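Esterase YbfF (Escherichia coli, PDB 3BF7) probably hydrolyses ester and perhaps thioester bonds, as an alpha/beta hydrolase that carries a helical cap. Local coordinates at residues V117-R122 with S206-E211; A230-G233 with A238-P241. The protein carries 1 engineered substitution. All coordinates share one frame; numbering follows the deposited sequence.

Contact 1: residues V117-R122 with S206-E211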
loop_
_atom_site.group_PDB
_atom_site.type_symbol
_atom_site.label_atom_id
_atom_site.label_comp_id
_atom_site.label_asym_id
_atom_site.label_seq_id
_atom_site.Cartn_x
_atom_site.Cartn_y
_atom_site.Cartn_z
ATOM N N VAL A 117 -7.622 -7.480 -8.990
ATOM C CA VAL A 117 -8.688 -8.466 -8.970
ATOM C C VAL A 117 -9.435 -8.456 -7.645
ATOM O O VAL A 117 -8.916 -7.996 -6.627
ATOM C CB VAL A 117 -8.123 -9.902 -9.148
ATOM C CG1 VAL A 117 -7.390 -10.021 -10.475
ATOM C CG2 VAL A 117 -7.193 -10.248 -7.980
ATOM N N ASP A 118 -10.663 -8.962 -7.682
ATOM C CA ASP A 118 -11.480 -9.109 -6.482
ATOM C C ASP A 118 -11.091 -10.511 -6.003
ATOM O O ASP A 118 -11.361 -11.500 -6.687
ATOM C CB ASP A 118 -12.965 -9.082 -6.847
ATOM C CG ASP A 118 -13.874 -9.181 -5.634
ATOM O OD1 ASP A 118 -13.426 -9.654 -4.568
ATOM O OD2 ASP A 118 -15.056 -8.792 -5.757
ATOM N N TYR A 119 -10.451 -10.606 -4.844
ATOM C CA TYR A 119 -10.021 -11.909 -4.348
ATOM C C TYR A 119 -11.155 -12.798 -3.844
ATOM O O TYR A 119 -10.973 -14.003 -3.680
ATOM C CB TYR A 119 -8.948 -11.727 -3.275
ATOM C CG TYR A 119 -7.639 -11.207 -3.833
ATOM C CD1 TYR A 119 -6.764 -12.052 -4.520
ATOM C CD2 TYR A 119 -7.279 -9.870 -3.684
ATOM C CE1 TYR A 119 -5.560 -11.573 -5.042
ATOM C CE2 TYR A 119 -6.081 -9.383 -4.200
ATOM C CZ TYR A 119 -5.227 -10.237 -4.873
ATOM O OH TYR A 119 -4.033 -9.751 -5.362
ATOM N N HIS A 120 -12.318 -12.206 -3.597
ATOM C CA HIS A 120 -13.490 -12.965 -3.165
ATOM C C HIS A 120 -13.271 -13.899 -1.979
ATOM O O HIS A 120 -13.760 -15.033 -1.979
ATOM C CB HIS A 120 -14.042 -13.790 -4.337
ATOM C CG HIS A 120 -14.667 -12.971 -5.423
ATOM N ND1 HIS A 120 -15.791 -12.199 -5.221
ATOM C CD2 HIS A 120 -14.340 -12.823 -6.728
ATOM C CE1 HIS A 120 -16.129 -11.611 -6.355
ATOM N NE2 HIS A 120 -15.264 -11.973 -7.285
ATOM N N VAL A 121 -12.534 -13.432 -0.978
ATOM C CA VAL A 121 -12.282 -14.222 0.223
ATOM C C VAL A 121 -12.134 -13.284 1.406
ATOM O O VAL A 121 -11.922 -12.081 1.234
ATOM C CB VAL A 121 -10.965 -15.048 0.136
ATOM C CG1 VAL A 121 -11.064 -16.101 -0.954
ATOM C CG2 VAL A 121 -9.776 -14.119 -0.102
ATOM N N ARG A 122 -12.278 -13.827 2.610
ATOM C CA ARG A 122 -12.066 -13.044 3.818
ATOM C C ARG A 122 -10.718 -13.548 4.321
ATOM O O ARG A 122 -10.555 -14.738 4.596
ATOM C CB ARG A 122 -13.164 -13.295 4.852
ATOM C CG ARG A 122 -14.523 -12.739 4.440
ATOM C CD ARG A 122 -15.472 -12.645 5.623
ATOM N NE ARG A 122 -15.085 -11.600 6.571
ATOM C CZ ARG A 122 -15.406 -10.314 6.454
ATOM N NH1 ARG A 122 -16.127 -9.891 5.425
ATOM N NH2 ARG A 122 -15.010 -9.448 7.377
ATOM N N SER A 206 3.743 -15.916 -1.669
ATOM C CA SER A 206 2.444 -15.274 -1.503
ATOM C C SER A 206 1.534 -15.587 -2.683
ATOM O O SER A 206 1.993 -15.683 -3.819
ATOM C CB SER A 206 2.607 -13.760 -1.392
ATOM O OG SER A 206 1.339 -13.128 -1.429
ATOM N N PRO A 207 0.224 -15.733 -2.428
ATOM C CA PRO A 207 -0.747 -16.037 -3.480
ATOM C C PRO A 207 -1.402 -14.814 -4.121
ATOM O O PRO A 207 -2.244 -14.961 -5.003
ATOM C CB PRO A 207 -1.769 -16.884 -2.744
ATOM C CG PRO A 207 -1.863 -16.151 -1.439
ATOM C CD PRO A 207 -0.400 -15.865 -1.097
ATOM N N TYR A 208 -1.028 -13.616 -3.685
ATOM C CA TYR A 208 -1.639 -12.402 -4.221
ATOM C C TYR A 208 -1.493 -12.172 -5.725
ATOM O O TYR A 208 -2.377 -11.575 -6.342
ATOM C CB TYR A 208 -1.126 -11.174 -3.462
ATOM C CG TYR A 208 -1.814 -10.921 -2.136
ATOM C CD1 TYR A 208 -2.744 -9.889 -1.995
ATOM C CD2 TYR A 208 -1.521 -11.695 -1.012
ATOM C CE1 TYR A 208 -3.362 -9.630 -0.767
ATOM C CE2 TYR A 208 -2.134 -11.447 0.220
ATOM C CZ TYR A 208 -3.049 -10.413 0.335
ATOM O OH TYR A 208 -3.634 -10.156 1.554
ATOM N N VAL A 209 -0.396 -12.632 -6.323
ATOM C CA VAL A 209 -0.199 -12.431 -7.758
ATOM C C VAL A 209 0.065 -13.733 -8.510
ATOM O O VAL A 209 0.867 -13.775 -9.442
ATOM C CB VAL A 209 0.968 -11.449 -8.044
ATOM C CG1 VAL A 209 0.842 -10.885 -9.460
ATOM C CG2 VAL A 209 0.968 -10.321 -7.028
ATOM N N SER A 210 -0.624 -14.793 -8.109
ATOM C CA SER A 210 -0.457 -16.091 -8.753
ATOM C C SER A 210 -1.087 -16.129 -10.146
ATOM O O SER A 210 -1.806 -15.210 -10.550
ATOM C CB SER A 210 -1.057 -17.191 -7.877
ATOM O OG SER A 210 -2.429 -16.951 -7.641
ATOM N N GLU A 211 -0.814 -17.213 -10.865
ATOM C CA GLU A 211 -1.292 -17.420 -12.228
ATOM C C GLU A 211 -2.786 -17.236 -12.489
ATOM O O GLU A 211 -3.170 -16.779 -13.566
ATOM C CB GLU A 211 -0.870 -18.814 -12.705
ATOM C CG GLU A 211 -1.320 -19.174 -14.114
ATOM C CD GLU A 211 -0.758 -18.241 -15.167
ATOM O OE1 GLU A 211 0.473 -18.039 -15.187
ATOM O OE2 GLU A 211 -1.548 -17.715 -15.978
#
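Tyr119 reaches across to Tyr208 with both its hydroxyl and its ring, joining two loops that follow neighbouring strands, 106-112 and 198-201, of the alpha/beta-hydrolase sheet. The rings make a T-shaped pair: an edge of Tyr208 points at a face of Tyr119, with centroids 5.3 Å apart and planes at 66°. The closest ring carbons are Tyr208 CD1 and Tyr119 CZ, at 3.8 Å. On the opposite face of Tyr119 sits Val117 CG2, 3.6 Å above the plane and offset toward the rim, so the phenol is sandwiched. With CG anti to its own carbonyl carbon (chi1 -69°), Tyr119 extends its hydroxyl to the backbone of the other loop, where OH donates to Tyr208 O at 2.7 Å. That donor stands 22° off the carbonyl plane. The same hydroxyl also bonds to Ala115 N, and two bonds therefore fix this buried oxygen. Tyr208 in turn stacks on His234, the likely triad histidine, while Arg123 makes cation-pi contacts with both tyrosines. Beside Tyr119, Asp118 closes an Asx turn: OD1 accepts from His120 N at 2.9 Å, and Asp118 CG sits over the centre of the His120 imidazole, 3.4 Å above its plane.

Contact 2: residues A230-G233 with A238-P241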
loop_
_atom_site.group_PDB
_atom_site.type_symbol
_atom_site.label_atom_id
_atom_site.label_comp_id
_atom_site.label_asym_id
_atom_site.label_seq_id
_atom_site.Cartn_x
_atom_site.Cartn_y
_atom_site.Cartn_z
ATOM N N ALA A 230 11.888 -14.280 -4.608
ATOM C CA ALA A 230 11.898 -15.605 -4.001
ATOM C C ALA A 230 11.996 -15.562 -2.479
ATOM O O ALA A 230 12.681 -14.716 -1.911
ATOM C CB ALA A 230 13.053 -16.427 -4.571
ATOM N N GLY A 231 11.293 -16.484 -1.829
ATOM C CA GLY A 231 11.322 -16.567 -0.380
ATOM C C GLY A 231 10.728 -15.393 0.372
ATOM O O GLY A 231 11.103 -15.136 1.518
ATOM N N ALA A 232 9.797 -14.681 -0.254
ATOM C CA ALA A 232 9.175 -13.539 0.401
ATOM C C ALA A 232 7.661 -13.662 0.477
ATOM O O ALA A 232 7.016 -14.143 -0.456
ATOM C CB ALA A 232 9.555 -12.251 -0.322
ATOM N N GLY A 233 7.110 -13.222 1.604
ATOM C CA GLY A 233 5.676 -13.247 1.808
ATOM C C GLY A 233 5.025 -11.976 1.290
ATOM O O GLY A 233 5.606 -11.248 0.483
ATOM N N ALA A 238 9.220 -5.520 3.503
ATOM C CA ALA A 238 9.639 -5.670 4.889
ATOM C C ALA A 238 10.642 -6.809 5.043
ATOM O O ALA A 238 11.531 -6.753 5.894
ATOM C CB ALA A 238 8.426 -5.925 5.773
ATOM N N GLU A 239 10.505 -7.834 4.209
ATOM C CA GLU A 239 11.383 -8.997 4.274
ATOM C C GLU A 239 12.640 -8.898 3.419
ATOM O O GLU A 239 13.728 -9.272 3.861
ATOM C CB GLU A 239 10.611 -10.254 3.872
ATOM C CG GLU A 239 9.414 -10.557 4.753
ATOM C CD GLU A 239 8.672 -11.805 4.322
ATOM O OE1 GLU A 239 7.631 -12.117 4.933
ATOM O OE2 GLU A 239 9.128 -12.477 3.373
ATOM N N LYS A 240 12.487 -8.403 2.195
ATOM C CA LYS A 240 13.605 -8.283 1.263
ATOM C C LYS A 240 13.629 -6.902 0.620
ATOM O O LYS A 240 13.487 -6.782 -0.594
ATOM C CB LYS A 240 13.475 -9.331 0.156
ATOM C CG LYS A 240 13.412 -10.779 0.620
ATOM C CD LYS A 240 14.742 -11.251 1.176
ATOM C CE LYS A 240 14.794 -12.770 1.254
ATOM N NZ LYS A 240 13.679 -13.332 2.060
ATOM N N PRO A 241 13.820 -5.845 1.422
ATOM C CA PRO A 241 13.848 -4.490 0.864
ATOM C C PRO A 241 14.885 -4.275 -0.235
ATOM O O PRO A 241 14.622 -3.571 -1.207
ATOM C CB PRO A 241 14.099 -3.616 2.093
ATOM C CG PRO A 241 14.866 -4.519 3.003
ATOM C CD PRO A 241 14.127 -5.823 2.863
#
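The carboxylate of Glu239 turns one face to the backbone of Ala232 and Gly233. Gly233 N approaches OE2 from that side, 41° out of the carboxylate plane, and Ala232 CA and CB lie off the same face. The Gly233 N to Glu239 OE2 bond is short, 2.8 Å, and nearly straight, with 163° at the hydrogen. Glu239 OE1 looks on from farther away, 3.5 Å from Gly233 N, so a single oxygen does the gripping. Glu239 OE2 is also pressed against Ala232, 3.2 Å from its CA. Gly231 O lies beyond OE2, slightly to the other side of the plane, at 3.8 Å.

Glu239 gets there by a chain extended beyond CG (chi2 180°), which carries the acid straight from the end of helix 236-239 to the loop 230-233. That loop follows strand 224-226, the last of the sheet, and in alpha/beta hydrolases this is where the catalytic histidine is found; here His234, directly after Gly233, is the probable one. The bond to Gly233 N thus ties down the backbone just ahead of it, while backbone hydrogen bonding with Asn205 holds Ala232.

Lys240 comes in by a more crooked route. It is the residue at which the chain leaves helix 236-239, and it also takes the N-cap position of helix 241-253. Its side chain bends at chi2 and again at chi4, turning toward the loop, where Lys240 NZ meets Gly231 O at 3.2 Å, a weak hydrogen bond. The ammonium stays 4.8 Å from Glu239 OE2, near enough that the two opposite charges may ease each other. Lower down the lysine, CG rests 4.2 Å from Ala232 CB.

How the contacts relate
From the N terminus, the chain first builds most of the sheet, then leaves strand 106-112 into 117-122. Contact 1 closes a long loop: the 83 residues before 206-211 include the helices from 125-136 to 182-186, evidently the cap, and strand 198-201. Only afterwards does contact 2 open, closing a tight loop of four residues, 234-237, that leads into helix 236-239. The two are in series, neither nested nor crossed, with centres about 18 Å apart. They meet where Ser206 CB packs 4.0 Å from Gly233 C. Contact 1 reaches the probable Ser89-His234-Asp113 triad through Ser206 OG, bonded to Asp113; contact 2 reaches it through Gly233, which directly precedes His234.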